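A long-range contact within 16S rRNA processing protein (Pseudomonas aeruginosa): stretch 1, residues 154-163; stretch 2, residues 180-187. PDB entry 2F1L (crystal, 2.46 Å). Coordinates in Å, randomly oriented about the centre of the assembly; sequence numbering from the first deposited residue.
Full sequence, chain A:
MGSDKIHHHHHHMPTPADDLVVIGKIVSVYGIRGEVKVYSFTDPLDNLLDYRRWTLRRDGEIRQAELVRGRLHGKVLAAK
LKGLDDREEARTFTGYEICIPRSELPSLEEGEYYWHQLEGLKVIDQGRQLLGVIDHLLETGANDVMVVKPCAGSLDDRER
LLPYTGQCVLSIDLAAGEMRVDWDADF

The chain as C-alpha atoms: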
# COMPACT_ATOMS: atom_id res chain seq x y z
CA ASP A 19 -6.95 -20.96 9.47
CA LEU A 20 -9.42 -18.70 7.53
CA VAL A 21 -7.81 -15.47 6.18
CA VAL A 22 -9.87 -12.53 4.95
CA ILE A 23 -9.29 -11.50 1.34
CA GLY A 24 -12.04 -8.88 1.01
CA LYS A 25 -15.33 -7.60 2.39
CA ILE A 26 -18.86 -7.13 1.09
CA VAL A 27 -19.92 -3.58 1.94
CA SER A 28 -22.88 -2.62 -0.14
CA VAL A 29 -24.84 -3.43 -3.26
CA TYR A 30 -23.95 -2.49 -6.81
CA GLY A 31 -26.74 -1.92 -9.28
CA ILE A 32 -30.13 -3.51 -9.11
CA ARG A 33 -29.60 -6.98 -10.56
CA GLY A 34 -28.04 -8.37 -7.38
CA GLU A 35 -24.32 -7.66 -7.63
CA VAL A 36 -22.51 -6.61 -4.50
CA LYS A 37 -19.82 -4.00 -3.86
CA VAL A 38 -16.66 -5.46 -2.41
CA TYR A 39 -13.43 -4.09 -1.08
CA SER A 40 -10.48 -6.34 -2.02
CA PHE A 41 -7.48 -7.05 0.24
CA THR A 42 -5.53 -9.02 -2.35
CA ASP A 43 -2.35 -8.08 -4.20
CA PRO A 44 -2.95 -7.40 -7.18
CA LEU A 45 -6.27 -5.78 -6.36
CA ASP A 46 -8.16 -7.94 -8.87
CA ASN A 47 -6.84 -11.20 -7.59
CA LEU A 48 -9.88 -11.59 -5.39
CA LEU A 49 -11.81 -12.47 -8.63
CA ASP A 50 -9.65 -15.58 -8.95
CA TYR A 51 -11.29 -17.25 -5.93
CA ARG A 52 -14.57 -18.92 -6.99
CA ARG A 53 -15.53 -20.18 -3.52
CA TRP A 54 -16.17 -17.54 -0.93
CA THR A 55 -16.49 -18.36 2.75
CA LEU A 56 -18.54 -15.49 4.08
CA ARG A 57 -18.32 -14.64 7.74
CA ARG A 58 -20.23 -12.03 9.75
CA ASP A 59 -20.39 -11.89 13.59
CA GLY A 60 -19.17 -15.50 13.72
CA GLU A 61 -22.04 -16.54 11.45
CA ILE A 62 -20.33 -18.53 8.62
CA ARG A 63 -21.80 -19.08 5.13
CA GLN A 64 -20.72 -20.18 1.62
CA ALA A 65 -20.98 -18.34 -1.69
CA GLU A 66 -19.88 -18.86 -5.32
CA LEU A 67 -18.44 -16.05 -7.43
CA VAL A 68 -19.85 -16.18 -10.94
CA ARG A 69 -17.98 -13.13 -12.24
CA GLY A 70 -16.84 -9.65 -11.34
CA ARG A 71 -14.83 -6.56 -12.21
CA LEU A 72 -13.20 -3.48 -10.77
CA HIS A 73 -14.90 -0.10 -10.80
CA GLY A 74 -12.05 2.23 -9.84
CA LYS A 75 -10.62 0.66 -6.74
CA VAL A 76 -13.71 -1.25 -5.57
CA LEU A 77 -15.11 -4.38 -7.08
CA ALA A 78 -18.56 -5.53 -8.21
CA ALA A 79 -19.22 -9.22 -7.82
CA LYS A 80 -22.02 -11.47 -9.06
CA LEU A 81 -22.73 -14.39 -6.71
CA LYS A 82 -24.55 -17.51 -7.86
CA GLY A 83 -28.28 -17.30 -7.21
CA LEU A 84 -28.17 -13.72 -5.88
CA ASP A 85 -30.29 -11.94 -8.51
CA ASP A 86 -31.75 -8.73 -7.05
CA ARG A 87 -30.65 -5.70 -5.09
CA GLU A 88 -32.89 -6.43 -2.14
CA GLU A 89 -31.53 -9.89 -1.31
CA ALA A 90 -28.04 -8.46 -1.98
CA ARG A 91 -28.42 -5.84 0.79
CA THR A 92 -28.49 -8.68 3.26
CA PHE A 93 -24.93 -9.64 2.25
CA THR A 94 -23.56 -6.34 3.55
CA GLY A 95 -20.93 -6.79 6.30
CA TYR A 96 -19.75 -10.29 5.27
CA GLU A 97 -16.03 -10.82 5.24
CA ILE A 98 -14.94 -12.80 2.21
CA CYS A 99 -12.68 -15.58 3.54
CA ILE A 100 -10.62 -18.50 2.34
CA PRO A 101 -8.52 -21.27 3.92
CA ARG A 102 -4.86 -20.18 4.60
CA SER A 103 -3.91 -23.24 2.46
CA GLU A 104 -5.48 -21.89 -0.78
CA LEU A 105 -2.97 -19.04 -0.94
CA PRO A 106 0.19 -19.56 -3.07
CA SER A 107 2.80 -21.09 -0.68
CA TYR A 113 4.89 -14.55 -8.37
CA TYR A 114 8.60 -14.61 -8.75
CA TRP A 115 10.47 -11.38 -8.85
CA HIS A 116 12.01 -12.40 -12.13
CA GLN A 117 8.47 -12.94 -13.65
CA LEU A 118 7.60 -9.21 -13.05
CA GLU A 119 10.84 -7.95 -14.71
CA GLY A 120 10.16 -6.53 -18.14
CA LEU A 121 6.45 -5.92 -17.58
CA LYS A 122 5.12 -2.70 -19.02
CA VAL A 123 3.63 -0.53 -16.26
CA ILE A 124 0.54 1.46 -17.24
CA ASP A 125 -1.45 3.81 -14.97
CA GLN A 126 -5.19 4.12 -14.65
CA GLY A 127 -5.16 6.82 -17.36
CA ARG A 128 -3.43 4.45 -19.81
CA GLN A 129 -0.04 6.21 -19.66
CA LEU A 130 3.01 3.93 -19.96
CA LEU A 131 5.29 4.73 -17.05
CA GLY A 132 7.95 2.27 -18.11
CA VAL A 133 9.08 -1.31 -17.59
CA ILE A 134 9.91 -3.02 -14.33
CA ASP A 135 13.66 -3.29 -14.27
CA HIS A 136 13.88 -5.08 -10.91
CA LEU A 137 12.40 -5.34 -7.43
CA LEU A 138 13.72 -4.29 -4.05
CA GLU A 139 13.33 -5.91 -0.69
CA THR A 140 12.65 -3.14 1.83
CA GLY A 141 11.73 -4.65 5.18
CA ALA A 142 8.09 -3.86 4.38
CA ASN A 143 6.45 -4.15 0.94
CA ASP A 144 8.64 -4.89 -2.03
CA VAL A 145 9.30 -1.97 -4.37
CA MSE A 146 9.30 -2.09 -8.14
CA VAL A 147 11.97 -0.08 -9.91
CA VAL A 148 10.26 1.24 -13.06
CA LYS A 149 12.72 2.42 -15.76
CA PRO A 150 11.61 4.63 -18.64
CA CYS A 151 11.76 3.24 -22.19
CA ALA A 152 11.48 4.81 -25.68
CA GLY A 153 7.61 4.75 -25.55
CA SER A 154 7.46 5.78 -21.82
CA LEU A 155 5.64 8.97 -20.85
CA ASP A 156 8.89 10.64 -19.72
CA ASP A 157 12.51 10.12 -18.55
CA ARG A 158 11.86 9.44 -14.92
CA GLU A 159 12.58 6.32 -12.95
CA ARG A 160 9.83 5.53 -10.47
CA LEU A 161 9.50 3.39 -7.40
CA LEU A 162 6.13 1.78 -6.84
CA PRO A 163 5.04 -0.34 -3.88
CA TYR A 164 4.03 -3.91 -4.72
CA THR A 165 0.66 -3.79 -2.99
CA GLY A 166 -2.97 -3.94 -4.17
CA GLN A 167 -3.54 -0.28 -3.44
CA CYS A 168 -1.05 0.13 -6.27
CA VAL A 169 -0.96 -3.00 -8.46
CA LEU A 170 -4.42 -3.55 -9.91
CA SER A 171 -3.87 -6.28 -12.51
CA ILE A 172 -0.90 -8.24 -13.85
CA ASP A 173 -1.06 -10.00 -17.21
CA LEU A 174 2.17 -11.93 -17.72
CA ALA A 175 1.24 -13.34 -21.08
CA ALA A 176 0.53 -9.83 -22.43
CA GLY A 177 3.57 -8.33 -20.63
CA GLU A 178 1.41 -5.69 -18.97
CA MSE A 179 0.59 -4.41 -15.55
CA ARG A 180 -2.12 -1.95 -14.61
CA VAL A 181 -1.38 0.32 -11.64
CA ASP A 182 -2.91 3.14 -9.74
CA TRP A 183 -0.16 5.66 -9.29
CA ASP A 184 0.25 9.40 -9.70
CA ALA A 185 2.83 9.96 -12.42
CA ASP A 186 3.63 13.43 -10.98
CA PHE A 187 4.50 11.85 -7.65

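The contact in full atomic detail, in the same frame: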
# COMPACT_ATOMS: atom_id res chain seq x y z
N SER A 154 7.85 5.27 -23.16
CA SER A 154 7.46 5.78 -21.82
C SER A 154 7.00 7.23 -21.92
O SER A 154 7.48 7.98 -22.75
CB SER A 154 8.64 5.70 -20.81
OG SER A 154 8.45 6.48 -19.61
N LEU A 155 6.09 7.59 -21.04
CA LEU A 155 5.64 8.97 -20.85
C LEU A 155 6.75 10.02 -20.68
O LEU A 155 6.65 11.11 -21.22
CB LEU A 155 4.81 9.01 -19.59
CG LEU A 155 4.13 10.29 -19.17
CD1 LEU A 155 3.01 10.57 -20.14
CD2 LEU A 155 3.60 10.07 -17.74
N ASP A 156 7.79 9.70 -19.91
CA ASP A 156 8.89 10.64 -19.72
C ASP A 156 10.23 9.93 -19.50
O ASP A 156 10.43 8.85 -20.03
CB ASP A 156 8.55 11.63 -18.59
CG ASP A 156 8.28 10.94 -17.25
OD1 ASP A 156 8.80 9.83 -16.99
OD2 ASP A 156 7.55 11.56 -16.45
N ASP A 157 11.12 10.55 -18.73
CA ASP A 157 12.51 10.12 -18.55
C ASP A 157 12.78 9.65 -17.16
O ASP A 157 13.93 9.33 -16.83
CB ASP A 157 13.44 11.31 -18.81
CG ASP A 157 13.78 11.46 -20.26
OD1 ASP A 157 13.25 10.65 -21.05
OD2 ASP A 157 14.56 12.38 -20.61
N ARG A 158 11.72 9.59 -16.35
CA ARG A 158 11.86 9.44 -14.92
C ARG A 158 11.78 8.00 -14.51
O ARG A 158 10.84 7.30 -14.91
CB ARG A 158 10.73 10.16 -14.18
CG ARG A 158 10.79 11.67 -14.18
CD ARG A 158 9.69 12.22 -13.27
NE ARG A 158 9.95 11.80 -11.89
CZ ARG A 158 9.03 11.43 -11.02
NH1 ARG A 158 7.74 11.39 -11.33
NH2 ARG A 158 9.41 11.05 -9.82
N GLU A 159 12.70 7.59 -13.65
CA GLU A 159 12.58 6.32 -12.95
C GLU A 159 11.56 6.51 -11.83
O GLU A 159 11.46 7.58 -11.24
CB GLU A 159 13.93 5.84 -12.40
CG GLU A 159 13.85 4.88 -11.24
CD GLU A 159 15.21 4.61 -10.62
OE1 GLU A 159 16.06 4.07 -11.33
OE2 GLU A 159 15.41 4.93 -9.42
N ARG A 160 10.79 5.47 -11.54
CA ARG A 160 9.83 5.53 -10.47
C ARG A 160 9.90 4.32 -9.57
O ARG A 160 10.38 3.28 -9.95
CB ARG A 160 8.43 5.67 -11.04
CG ARG A 160 8.14 7.02 -11.63
CD ARG A 160 6.77 7.02 -12.21
NE ARG A 160 6.37 8.33 -12.72
CZ ARG A 160 6.75 8.79 -13.90
NH1 ARG A 160 7.56 8.08 -14.66
NH2 ARG A 160 6.33 9.97 -14.31
N LEU A 161 9.39 4.46 -8.36
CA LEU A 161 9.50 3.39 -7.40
C LEU A 161 8.14 3.14 -6.77
O LEU A 161 7.65 3.94 -5.94
CB LEU A 161 10.53 3.77 -6.35
CG LEU A 161 11.89 3.95 -6.98
CD1 LEU A 161 12.59 5.12 -6.33
CD2 LEU A 161 12.71 2.67 -6.89
N LEU A 162 7.52 2.05 -7.19
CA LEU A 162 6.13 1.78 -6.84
C LEU A 162 6.09 0.65 -5.84
O LEU A 162 6.86 -0.28 -5.95
CB LEU A 162 5.32 1.44 -8.06
CG LEU A 162 4.80 2.61 -8.91
CD1 LEU A 162 5.91 3.48 -9.40
CD2 LEU A 162 4.01 2.04 -10.09
N PRO A 163 5.21 0.74 -4.86
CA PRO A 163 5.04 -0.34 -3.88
C PRO A 163 4.28 -1.50 -4.49
O PRO A 163 3.28 -1.30 -5.21
CB PRO A 163 4.23 0.32 -2.79
CG PRO A 163 3.38 1.31 -3.53
CD PRO A 163 4.27 1.85 -4.63
N ARG A 180 -1.34 -3.15 -14.80
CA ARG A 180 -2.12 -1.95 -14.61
C ARG A 180 -1.96 -1.54 -13.15
O ARG A 180 -2.12 -2.38 -12.25
CB ARG A 180 -3.55 -2.20 -14.94
CG ARG A 180 -4.49 -1.11 -14.54
CD ARG A 180 -4.45 0.07 -15.47
NE ARG A 180 -5.18 -0.20 -16.69
CZ ARG A 180 -5.23 0.60 -17.75
NH1 ARG A 180 -4.60 1.76 -17.74
NH2 ARG A 180 -5.91 0.24 -18.83
N VAL A 181 -1.65 -0.24 -12.95
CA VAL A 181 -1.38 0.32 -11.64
C VAL A 181 -2.15 1.58 -11.43
O VAL A 181 -2.61 2.22 -12.38
CB VAL A 181 0.10 0.65 -11.40
CG1 VAL A 181 0.93 -0.62 -11.60
CG2 VAL A 181 0.57 1.75 -12.33
N ASP A 182 -2.35 1.88 -10.14
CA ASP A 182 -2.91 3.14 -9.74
C ASP A 182 -1.79 3.86 -9.06
O ASP A 182 -1.32 3.43 -8.01
CB ASP A 182 -4.09 2.96 -8.79
CG ASP A 182 -4.76 4.26 -8.44
OD1 ASP A 182 -4.69 5.23 -9.23
OD2 ASP A 182 -5.42 4.29 -7.40
N TRP A 183 -1.33 4.91 -9.71
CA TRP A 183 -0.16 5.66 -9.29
C TRP A 183 -0.18 7.03 -9.96
O TRP A 183 -0.54 7.16 -11.11
CB TRP A 183 1.14 4.92 -9.65
CG TRP A 183 2.31 5.45 -8.86
CD1 TRP A 183 3.31 6.23 -9.32
CD2 TRP A 183 2.55 5.27 -7.46
NE1 TRP A 183 4.18 6.53 -8.30
CE2 TRP A 183 3.71 5.96 -7.15
CE3 TRP A 183 1.88 4.58 -6.44
CZ2 TRP A 183 4.24 5.98 -5.88
CZ3 TRP A 183 2.40 4.58 -5.20
CH2 TRP A 183 3.58 5.28 -4.91
N ASP A 184 0.20 8.05 -9.20
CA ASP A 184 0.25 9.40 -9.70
C ASP A 184 1.61 9.58 -10.38
O ASP A 184 2.67 9.46 -9.75
CB ASP A 184 0.05 10.34 -8.52
CG ASP A 184 0.21 11.77 -8.88
OD1 ASP A 184 0.65 12.06 -10.02
OD2 ASP A 184 -0.09 12.60 -8.01
N ALA A 185 1.59 9.85 -11.68
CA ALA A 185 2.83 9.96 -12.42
C ALA A 185 3.60 11.22 -12.01
O ALA A 185 4.83 11.21 -12.05
CB ALA A 185 2.59 9.94 -13.89
N ASP A 186 2.90 12.27 -11.56
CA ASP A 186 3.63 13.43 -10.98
C ASP A 186 4.37 13.07 -9.71
O ASP A 186 5.38 13.65 -9.43
CB ASP A 186 2.73 14.62 -10.66
CG ASP A 186 2.02 15.15 -11.88
OD1 ASP A 186 2.47 14.93 -13.01
OD2 ASP A 186 0.98 15.78 -11.70
N PHE A 187 3.88 12.10 -8.94
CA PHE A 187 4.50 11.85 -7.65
C PHE A 187 6.00 11.58 -7.73
O PHE A 187 6.50 10.79 -8.55
CB PHE A 187 3.82 10.72 -6.88
CG PHE A 187 4.41 10.52 -5.52
CD1 PHE A 187 4.31 11.53 -4.57
CD2 PHE A 187 5.15 9.38 -5.23
CE1 PHE A 187 4.89 11.38 -3.35
CE2 PHE A 187 5.75 9.23 -4.00
CZ PHE A 187 5.62 10.23 -3.05
OXT PHE A 187 6.73 12.16 -6.91
O HOH W 1 5.29 8.88 -10.00

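What does the strand end of stretch 2 contribute? Arg-180 stays out of reach, but Val-181 points its CA-to-CB bond toward stretch 1, and its CG2 lies 4.1 Å from Leu-162 CD2, a modest apolar contact. Asp-182 points away.

How does Trp-183 engage the opposing strand? Its indole packs against Leu-162, whose CG sits 3.7 Å from the centroid of the five-membered ring and only 7° off the ring normal, a CH-pi contact over the face. Farther round the ring system, Pro-163 CD approaches Trp-183 CZ3 at 3.4 Å. The indole nitrogen is not left bare: Trp-183 NE1 makes a weak 3.1 Å hydrogen bond to water 1, which also accepts from Arg-160 NE at 3.0 Å and so links the two stretches.

How does Arg-160 meet Ala-185? Its carbonyl offers an acceptor near the guanidinium plane of Arg-160, which donates from NH2 to Ala-185 O at 3.0 Å and, weakly, from NE at 3.3 Å. The same Arg-160 NH2 forms a salt bridge with Asp-156 OD2 at 2.9 Å, which braces the guanidinium from within stretch 1. Ala-185 CB meets Leu-155 CD2 at 4.0 Å.

What holds the C-terminus? Arg-158 grips Phe-187 O with two hydrogen bonds, from NH1 at 3.1 Å and from NH2 at 3.2 Å.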